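Local coordinates for Ribose/Galactose Isomerase (PDB 3ONO) that is a ribose-5-phosphate isomerase of the LacAB/RpiB family, interconverting ribose 5-phosphate and ribulose 5-phosphate, at the interface of chains A and B and the interface of chains A and C. Coordinates in Å, arbitrary orientation; residue numbers count along the deposited sequence, not the author numbering. Chains: chain A/B/C, Ribose/Galactose Isomerase.

Contact 1: the interface of chains A and B. Residues chain A 99, 102-103, 107, 145; chain B 123-124, 127.
B:Leu127, near the start of helix 125-136 of chain B, packs its forked end into the corner formed by the rim of A:Phe102 and the phenol end of A:Tyr145. Its CB passes 4.3 Å from CB of A:Ser99. One atom further, CG lies 3.6 Å from the phenol oxygen OH of A:Tyr145. Of the two methyls, CD1 presses on the rim of the A:Phe102 ring, 3.3 Å from CD2 and a little farther from CE2, while CD2 turns to the phenol oxygen of A:Tyr145. The leucine crosses the phenylalanine side chain at about a right angle and meets the tyrosine coming from the opposite direction. A:Phe102, its CG anti to the backbone N (chi1 179°), has CE2 of A:Tyr145 at its ring edge, in the ring plane; the two aromatic side chains adjoin beside the leucine. Next to this pair, A:Leu103 CD1 touches the methyl CB of B:Ala124 at 3.7 Å. Both methyls of A:Leu103 also approach CZ3 of B:Trp123, a side chain running past in the opposite direction. B:Ala124 CB covers one face of the indole near its rim, and A:Ile107 CD1 comes to the indole edge in plane, modelled too close at CH2 for that distance to carry weight. Water 1 joins A:Ser99 OG to the carbonyl oxygen of B:Ala124, 2.8 Å from each. This mainly apolar patch, repeated by two-fold symmetry, probably helps hold chains A and B together.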
ATOM      1  N   SER A  99       1.595   8.939   5.838  0.59 21.02           N
ATOM      2  CA  SER A  99       2.367   8.732   7.066  0.59 20.51           C
ATOM      3  C   SER A  99       3.876   8.569   6.798  0.59 19.07           C
ATOM      4  O   SER A  99       4.694   8.716   7.714  0.59 19.48           O
ATOM      5  CB  SER A  99       1.817   7.570   7.900  0.59 20.49           C
ATOM      6  OG  SER A  99       2.390   6.341   7.507  0.59 24.27           O
ATOM      7  N   PHE A 102       5.220  12.200   7.411  1.00 22.75           N
ATOM      8  CA  PHE A 102       5.325  12.505   8.830  1.00 25.74           C
ATOM      9  C   PHE A 102       6.525  11.806   9.478  1.00 24.19           C
ATOM     10  O   PHE A 102       7.351  12.459  10.123  1.00 25.73           O
ATOM     11  CB  PHE A 102       4.061  12.139   9.576  1.00 27.21           C
ATOM     12  CG  PHE A 102       4.154  12.423  11.042  1.00 30.77           C
ATOM     13  CD1 PHE A 102       4.089  13.726  11.504  1.00 35.68           C
ATOM     14  CD2 PHE A 102       4.379  11.402  11.938  1.00 29.52           C
ATOM     15  CE1 PHE A 102       4.208  13.993  12.852  1.00 36.14           C
ATOM     16  CE2 PHE A 102       4.491  11.666  13.297  1.00 32.25           C
ATOM     17  CZ  PHE A 102       4.407  12.950  13.748  1.00 32.10           C
ATOM     18  N   LEU A 103       6.620  10.490   9.300  1.00 19.67           N
ATOM     19  CA  LEU A 103       7.724   9.720   9.883  1.00 19.69           C
ATOM     20  C   LEU A 103       9.075  10.186   9.344  1.00 21.91           C
ATOM     21  O   LEU A 103      10.050  10.280  10.089  1.00 20.36           O
ATOM     22  CB  LEU A 103       7.564   8.228   9.603  1.00 18.67           C
ATOM     23  CG  LEU A 103       6.366   7.588  10.305  1.00 24.14           C
ATOM     24  CD1 LEU A 103       6.189   6.159   9.837  1.00 23.47           C
ATOM     25  CD2 LEU A 103       6.573   7.677  11.835  1.00 24.47           C
ATOM     26  N   ILE A 107      11.781  11.223  12.058  1.00 23.18           N
ATOM     27  CA  ILE A 107      12.849  10.252  12.290  1.00 23.04           C
ATOM     28  C   ILE A 107      14.125  10.655  11.558  1.00 23.01           C
ATOM     29  O   ILE A 107      15.224  10.673  12.141  1.00 22.95           O
ATOM     30  CB  ILE A 107      12.434   8.837  11.824  1.00 19.48           C
ATOM     31  CG1 ILE A 107      11.218   8.315  12.631  1.00 23.89           C
ATOM     32  CG2 ILE A 107      13.633   7.862  11.884  1.00 24.31           C
ATOM     33  CD1 ILE A 107      10.697   7.001  12.043  1.00 21.88           C
ATOM     34  N   TYR A 145      10.157   9.585  16.461  0.51 29.00           N
ATOM     35  CA  TYR A 145       8.824   9.070  16.626  0.51 26.36           C
ATOM     36  C   TYR A 145       8.959   7.692  17.181  0.51 27.15           C
ATOM     37  O   TYR A 145       9.631   6.846  16.587  0.51 23.74           O
ATOM     38  CB  TYR A 145       8.028   9.133  15.317  0.51 21.04           C
ATOM     39  CG  TYR A 145       6.555   8.883  15.557  0.51 20.16           C
ATOM     40  CD1 TYR A 145       6.030   7.612  15.421  0.51 19.48           C
ATOM     41  CD2 TYR A 145       5.704   9.910  15.955  0.51 17.88           C
ATOM     42  CE1 TYR A 145       4.684   7.359  15.656  0.51 20.09           C
ATOM     43  CE2 TYR A 145       4.352   9.670  16.187  0.51 23.43           C
ATOM     44  CZ  TYR A 145       3.857   8.390  16.033  0.51 23.47           C
ATOM     45  OH  TYR A 145       2.532   8.132  16.270  0.51 23.19           O
TER
ATOM     46  N   TRP B 123       4.563  -0.449  13.366  0.54 28.43           N
ATOM     47  CA  TRP B 123       5.038   0.616  14.136  0.54 24.37           C
ATOM     48  C   TRP B 123       4.493   1.820  13.392  0.54 22.24           C
ATOM     49  O   TRP B 123       4.560   1.860  12.175  0.54 22.02           O
ATOM     50  CB  TRP B 123       6.542   0.489  14.072  0.54 24.44           C
ATOM     51  CG  TRP B 123       7.226   1.504  14.758  0.54 26.86           C
ATOM     52  CD1 TRP B 123       7.471   1.566  16.088  0.54 30.57           C
ATOM     53  CD2 TRP B 123       7.805   2.645  14.174  0.54 26.15           C
ATOM     54  NE1 TRP B 123       8.158   2.701  16.375  0.54 28.49           N
ATOM     55  CE2 TRP B 123       8.386   3.381  15.207  0.54 31.22           C
ATOM     56  CE3 TRP B 123       7.885   3.126  12.869  0.54 31.15           C
ATOM     57  CZ2 TRP B 123       9.052   4.559  14.975  0.54 29.86           C
ATOM     58  CZ3 TRP B 123       8.541   4.299  12.643  0.54 32.96           C
ATOM     59  CH2 TRP B 123       9.113   5.009  13.691  0.54 33.45           C
ATOM     60  N   ALA B 124       3.857   2.743  14.107  0.54 28.33           N
ATOM     61  CA  ALA B 124       3.266   3.948  13.488  0.54 29.02           C
ATOM     62  C   ALA B 124       1.876   3.849  12.792  0.54 28.87           C
ATOM     63  O   ALA B 124       1.421   4.803  12.186  0.54 29.89           O
ATOM     64  CB  ALA B 124       4.303   4.653  12.592  0.54 28.18           C
ATOM     65  N   LEU B 127      -1.157   6.427  13.244  1.00 23.22           N
ATOM     66  CA  LEU B 127      -1.192   7.614  12.389  1.00 24.79           C
ATOM     67  C   LEU B 127      -2.159   7.397  11.222  1.00 24.11           C
ATOM     68  O   LEU B 127      -2.998   8.243  10.929  1.00 23.61           O
ATOM     69  CB  LEU B 127       0.195   7.917  11.841  1.00 27.62           C
ATOM     70  CG  LEU B 127       1.144   8.337  12.962  1.00 33.09           C
ATOM     71  CD1 LEU B 127       2.475   8.715  12.366  1.00 36.12           C
ATOM     72  CD2 LEU B 127       0.530   9.490  13.730  1.00 33.56           C
TER
HETATM   73  O   HOH W   1       1.050   4.668   9.375  1.00 36.33           O

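Contact 2: the interface of chains A and C. Residues chain A 153, 156-157, 159-160; chain C 51-52.
The phenol oxygen OH of C:Tyr51 is linked through water 2 to the carbonyl oxygen of A:Gln153, the water lying 2.7 Å from OH and equally far from that O. The water sits at the edge of the tyrosine ring, in its plane. In this LacAB/RpiB-family isomerase, an alpha-beta-alpha sandwich, the contact joins the first turn of helix 51-63 of chain C to helix 150-167 of chain A. C:Tyr51 has CG in the crowded position between its backbone N and carbonyl carbon (chi1 65°), which carries the ring to the backbone of A:Asn156 and A:Ala157. There CB of A:Asn156 comes over one face of the ring at its phenol end, 3.6 Å from CZ, and OH stands 3.4 Å from the amide N of A:Ala157, too far to count as a bond. C:Ile52 continues the packing along the same helix. Its terminal methyl CD1 reaches the main chain, 3.6 Å from O of A:Asn156 and similarly near N of A:Leu160, with CB of the leucine slightly farther off. Nearer its root, C:Ile52 meets A:Ile159, whose CG2 lies 3.8 Å from CG1 of C:Ile52 and about as far from its CG2; the two isoleucine side chains cross obliquely.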
ATOM      1  N   GLN A 153      17.599   8.376  17.171  1.00 28.53           N
ATOM      2  CA  GLN A 153      17.213   8.766  15.811  1.00 24.21           C
ATOM      3  C   GLN A 153      17.889  10.077  15.426  1.00 23.65           C
ATOM      4  O   GLN A 153      18.408  10.223  14.324  1.00 20.63           O
ATOM      5  CB  GLN A 153      15.701   8.909  15.699  1.00 22.87           C
ATOM      6  CG  GLN A 153      15.019   7.555  15.742  1.00 27.71           C
ATOM      7  CD  GLN A 153      13.520   7.648  15.810  1.00 32.25           C
ATOM      8  OE1 GLN A 153      12.952   8.729  16.003  1.00 27.11           O
ATOM      9  NE2 GLN A 153      12.862   6.502  15.668  1.00 33.17           N
ATOM     10  N   ASN A 156      21.665   9.487  14.922  1.00 20.85           N
ATOM     11  CA  ASN A 156      22.033   8.819  13.677  1.00 19.98           C
ATOM     12  C   ASN A 156      21.818   9.716  12.481  1.00 20.70           C
ATOM     13  O   ASN A 156      22.591   9.670  11.505  1.00 19.77           O
ATOM     14  CB  ASN A 156      21.278   7.487  13.539  1.00 19.78           C
ATOM     15  CG  ASN A 156      21.804   6.447  14.523  1.00 23.12           C
ATOM     16  OD1 ASN A 156      22.993   6.488  14.894  1.00 25.28           O
ATOM     17  ND2 ASN A 156      20.946   5.512  14.941  1.00 26.39           N
ATOM     18  N   ALA A 157      20.772  10.533  12.540  1.00 20.21           N
ATOM     19  CA  ALA A 157      20.517  11.468  11.453  1.00 21.94           C
ATOM     20  C   ALA A 157      21.681  12.461  11.355  1.00 20.89           C
ATOM     21  O   ALA A 157      22.109  12.821  10.252  1.00 19.76           O
ATOM     22  CB  ALA A 157      19.182  12.195  11.659  1.00 24.00           C
ATOM     23  N   ILE A 159      24.839  11.899  12.254  1.00 19.60           N
ATOM     24  CA  ILE A 159      25.964  11.151  11.723  1.00 23.36           C
ATOM     25  C   ILE A 159      25.836  10.947  10.206  1.00 22.80           C
ATOM     26  O   ILE A 159      26.833  11.061   9.478  1.00 21.10           O
ATOM     27  CB  ILE A 159      26.132   9.819  12.488  1.00 23.47           C
ATOM     28  CG1 ILE A 159      26.585  10.120  13.920  1.00 21.78           C
ATOM     29  CG2 ILE A 159      27.134   8.900  11.789  1.00 21.43           C
ATOM     30  CD1 ILE A 159      26.476   8.927  14.884  1.00 26.54           C
ATOM     31  N   LEU A 160      24.619  10.702   9.721  1.00 19.86           N
ATOM     32  CA  LEU A 160      24.422  10.505   8.288  1.00 18.84           C
ATOM     33  C   LEU A 160      25.018  11.693   7.529  1.00 21.61           C
ATOM     34  O   LEU A 160      25.679  11.515   6.516  1.00 18.58           O
ATOM     35  CB  LEU A 160      22.928  10.331   7.928  1.00 18.01           C
ATOM     36  CG  LEU A 160      22.633  10.168   6.432  1.00 19.83           C
ATOM     37  CD1 LEU A 160      23.251   8.867   5.911  1.00 19.07           C
ATOM     38  CD2 LEU A 160      21.137  10.175   6.188  1.00 21.16           C
TER
ATOM     39  N   TYR C  51      21.918   1.905  11.213  1.00 20.32           N
ATOM     40  CA  TYR C  51      21.819   1.997   9.759  1.00 18.98           C
ATOM     41  C   TYR C  51      22.991   2.741   9.127  1.00 20.44           C
ATOM     42  O   TYR C  51      23.210   2.612   7.926  1.00 20.87           O
ATOM     43  CB  TYR C  51      20.478   2.598   9.309  1.00 18.00           C
ATOM     44  CG  TYR C  51      20.237   4.034   9.703  1.00 19.88           C
ATOM     45  CD1 TYR C  51      20.827   5.087   8.994  1.00 19.40           C
ATOM     46  CD2 TYR C  51      19.374   4.350  10.767  1.00 22.82           C
ATOM     47  CE1 TYR C  51      20.569   6.408   9.331  1.00 21.42           C
ATOM     48  CE2 TYR C  51      19.123   5.673  11.118  1.00 22.80           C
ATOM     49  CZ  TYR C  51      19.740   6.695  10.403  1.00 20.31           C
ATOM     50  OH  TYR C  51      19.495   8.015  10.720  1.00 21.46           O
ATOM     51  N   ILE C  52      23.771   3.484   9.920  1.00 20.09           N
ATOM     52  CA  ILE C  52      24.975   4.100   9.388  1.00 17.87           C
ATOM     53  C   ILE C  52      25.994   3.025   9.023  1.00 19.09           C
ATOM     54  O   ILE C  52      26.590   3.049   7.945  1.00 22.46           O
ATOM     55  CB  ILE C  52      25.639   5.073  10.416  1.00 17.01           C
ATOM     56  CG1 ILE C  52      24.678   6.201  10.782  1.00 22.68           C
ATOM     57  CG2 ILE C  52      26.956   5.654   9.835  1.00 19.10           C
ATOM     58  CD1 ILE C  52      24.268   7.090   9.611  1.00 23.04           C
TER
HETATM   59  O   HOH W   2      17.490   8.543  12.402  1.00 21.55           O

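Contact 3: the interface of chains A and C. Residues chain A 52, 83, 86-87; chain C 85, 160, 163-164.
Helix 51-63, helix 78-85 and the loop just after it in chain A face helix 150-167 of chain C, with the end of helix 78-85 of chain C alongside. A:Leu86, in that loop, buries more surface here than any other residue of the patch. Its CD2 methyl touches side chains of the opposing helix: CG1 of C:Val163 at 3.7 Å, CG of C:Lys164 at 3.8 Å and CD1 of C:Leu160 at 3.8 Å. With CG lodged between its backbone N and carbonyl carbon (chi1 69°), A:Leu86 turns its other methyl, CD1, to C:Val163 CG1 as well, and the leucine and valine side chains cross at about a right angle. On the rear of the leucine, CD1 lies over the centre of the A:His87 ring, 3.4 Å above its plane, so the imidazole backs the methyl that faces chain C. C:Leu160 CD1 additionally rests 3.8 Å from CA of A:Ser83. The branch methyl CG2 of A:Ile52 touches CG2 of C:Val163 at 3.8 Å as the two side chains slide past each other in opposite directions. C:Lys164 bends at chi3 (61°) and chi4, taking NZ back toward its own chain, to 2.7 Å from O of C:Asn85, while its aliphatic part packs on A:Leu86. Hydrophobic packing of this kind probably helps bind chains A and C as a two-fold pair.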
ATOM      1  N   ILE A  52      18.607  12.157 -13.475  1.00 20.09           N
ATOM      2  CA  ILE A  52      19.985  12.495 -13.160  1.00 17.87           C
ATOM      3  C   ILE A  52      20.108  13.991 -12.890  1.00 19.09           C
ATOM      4  O   ILE A  52      20.728  14.416 -11.915  1.00 22.46           O
ATOM      5  CB  ILE A  52      20.960  12.128 -14.325  1.00 17.01           C
ATOM      6  CG1 ILE A  52      20.915  10.628 -14.606  1.00 22.68           C
ATOM      7  CG2 ILE A  52      22.408  12.566 -13.976  1.00 19.10           C
ATOM      8  CD1 ILE A  52      21.353   9.749 -13.438  1.00 23.04           C
ATOM      9  N   SER A  83      19.382   9.277  -7.198  1.00 16.64           N
ATOM     10  CA  SER A  83      20.107  10.407  -7.818  1.00 19.29           C
ATOM     11  C   SER A  83      20.304  11.556  -6.828  1.00 21.39           C
ATOM     12  O   SER A  83      21.356  12.191  -6.799  1.00 20.99           O
ATOM     13  CB  SER A  83      19.318  10.898  -9.052  1.00 20.40           C
ATOM     14  OG  SER A  83      19.901  12.076  -9.615  1.00 20.45           O
ATOM     15  N   LEU A  86      22.984  10.575  -3.589  1.00 16.64           N
ATOM     16  CA  LEU A  86      24.437  10.537  -3.788  1.00 17.31           C
ATOM     17  C   LEU A  86      25.092  11.857  -3.419  1.00 20.37           C
ATOM     18  O   LEU A  86      26.268  11.893  -3.067  1.00 22.36           O
ATOM     19  CB  LEU A  86      24.803  10.180  -5.239  1.00 16.87           C
ATOM     20  CG  LEU A  86      24.485  11.237  -6.299  1.00 16.04           C
ATOM     21  CD1 LEU A  86      25.720  12.130  -6.567  1.00 15.31           C
ATOM     22  CD2 LEU A  86      24.049  10.552  -7.606  1.00 18.65           C
ATOM     23  N   HIS A  87      24.349  12.954  -3.498  1.00 18.62           N
ATOM     24  CA  HIS A  87      24.968  14.272  -3.289  1.00 18.77           C
ATOM     25  C   HIS A  87      25.105  14.629  -1.821  1.00 18.06           C
ATOM     26  O   HIS A  87      24.165  14.463  -1.053  1.00 17.48           O
ATOM     27  CB  HIS A  87      24.146  15.360  -3.983  1.00 19.25           C
ATOM     28  CG  HIS A  87      24.081  15.202  -5.471  1.00 20.07           C
ATOM     29  ND1 HIS A  87      25.060  15.693  -6.318  1.00 19.46           N
ATOM     30  CD2 HIS A  87      23.155  14.609  -6.262  1.00 19.99           C
ATOM     31  CE1 HIS A  87      24.732  15.402  -7.568  1.00 20.04           C
ATOM     32  NE2 HIS A  87      23.583  14.737  -7.558  1.00 19.91           N
TER
ATOM     33  N   ASN C  85      22.920   4.709  -0.269  1.00 18.39           N
ATOM     34  CA  ASN C  85      23.039   5.450  -1.534  1.00 16.55           C
ATOM     35  C   ASN C  85      24.134   6.508  -1.564  1.00 16.65           C
ATOM     36  O   ASN C  85      24.607   6.886  -2.643  1.00 17.69           O
ATOM     37  CB  ASN C  85      21.691   6.060  -1.944  1.00 16.72           C
ATOM     38  CG  ASN C  85      20.803   5.051  -2.705  1.00 18.68           C
ATOM     39  OD1 ASN C  85      21.184   4.595  -3.782  1.00 18.92           O
ATOM     40  ND2 ASN C  85      19.644   4.700  -2.148  1.00 18.05           N
ATOM     41  N   LEU C 160      23.932   7.219 -13.794  1.00 19.86           N
ATOM     42  CA  LEU C 160      23.868   7.319 -12.339  1.00 18.84           C
ATOM     43  C   LEU C 160      25.193   6.840 -11.741  1.00 21.61           C
ATOM     44  O   LEU C 160      25.722   7.457 -10.828  1.00 18.58           O
ATOM     45  CB  LEU C 160      22.688   6.506 -11.755  1.00 18.01           C
ATOM     46  CG  LEU C 160      22.582   6.521 -10.225  1.00 19.83           C
ATOM     47  CD1 LEU C 160      22.281   7.939  -9.730  1.00 19.07           C
ATOM     48  CD2 LEU C 160      21.501   5.562  -9.765  1.00 21.16           C
ATOM     49  N   VAL C 163      27.912   9.500 -12.165  1.00 20.92           N
ATOM     50  CA  VAL C 163      27.725  10.674 -11.325  1.00 21.12           C
ATOM     51  C   VAL C 163      28.132  10.337  -9.904  1.00 18.39           C
ATOM     52  O   VAL C 163      28.786  11.140  -9.234  1.00 19.69           O
ATOM     53  CB  VAL C 163      26.259  11.161 -11.362  1.00 19.23           C
ATOM     54  CG1 VAL C 163      26.037  12.222 -10.290  1.00 20.73           C
ATOM     55  CG2 VAL C 163      25.960  11.714 -12.762  1.00 20.85           C
ATOM     56  N   LYS C 164      27.772   9.138  -9.451  1.00 18.95           N
ATOM     57  CA  LYS C 164      28.159   8.700  -8.111  1.00 20.18           C
ATOM     58  C   LYS C 164      29.681   8.657  -8.001  1.00 21.69           C
ATOM     59  O   LYS C 164      30.253   9.130  -7.034  1.00 20.96           O
ATOM     60  CB  LYS C 164      27.572   7.323  -7.797  1.00 17.31           C
ATOM     61  CG  LYS C 164      26.029   7.342  -7.631  1.00 17.43           C
ATOM     62  CD  LYS C 164      25.386   5.925  -7.514  1.00 20.17           C
ATOM     63  CE  LYS C 164      25.878   5.126  -6.295  1.00 20.95           C
ATOM     64  NZ  LYS C 164      25.464   5.715  -4.956  1.00 18.88           N
TER

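Contacts 2 and 3 belong to one two-fold interface between chains A and C, their C-alpha centres about 19 Å apart. Both use helix 51-63 of one chain against helix 150-167 of the other, with the roles of the chains exchanged, and both include Ile52 and Leu160. Contact 1 involves a separate partner, chain B, and lies about 17 Å from contact 2 and 27 Å from contact 3. Chain A thus presents different elements to two neighbours: helix 98-108 to B, helices 51-63 and 150-167 to C. Two such pairings are compatible with the four-chain deposited assembly, though the structure alone does not prove a tetramer in solution.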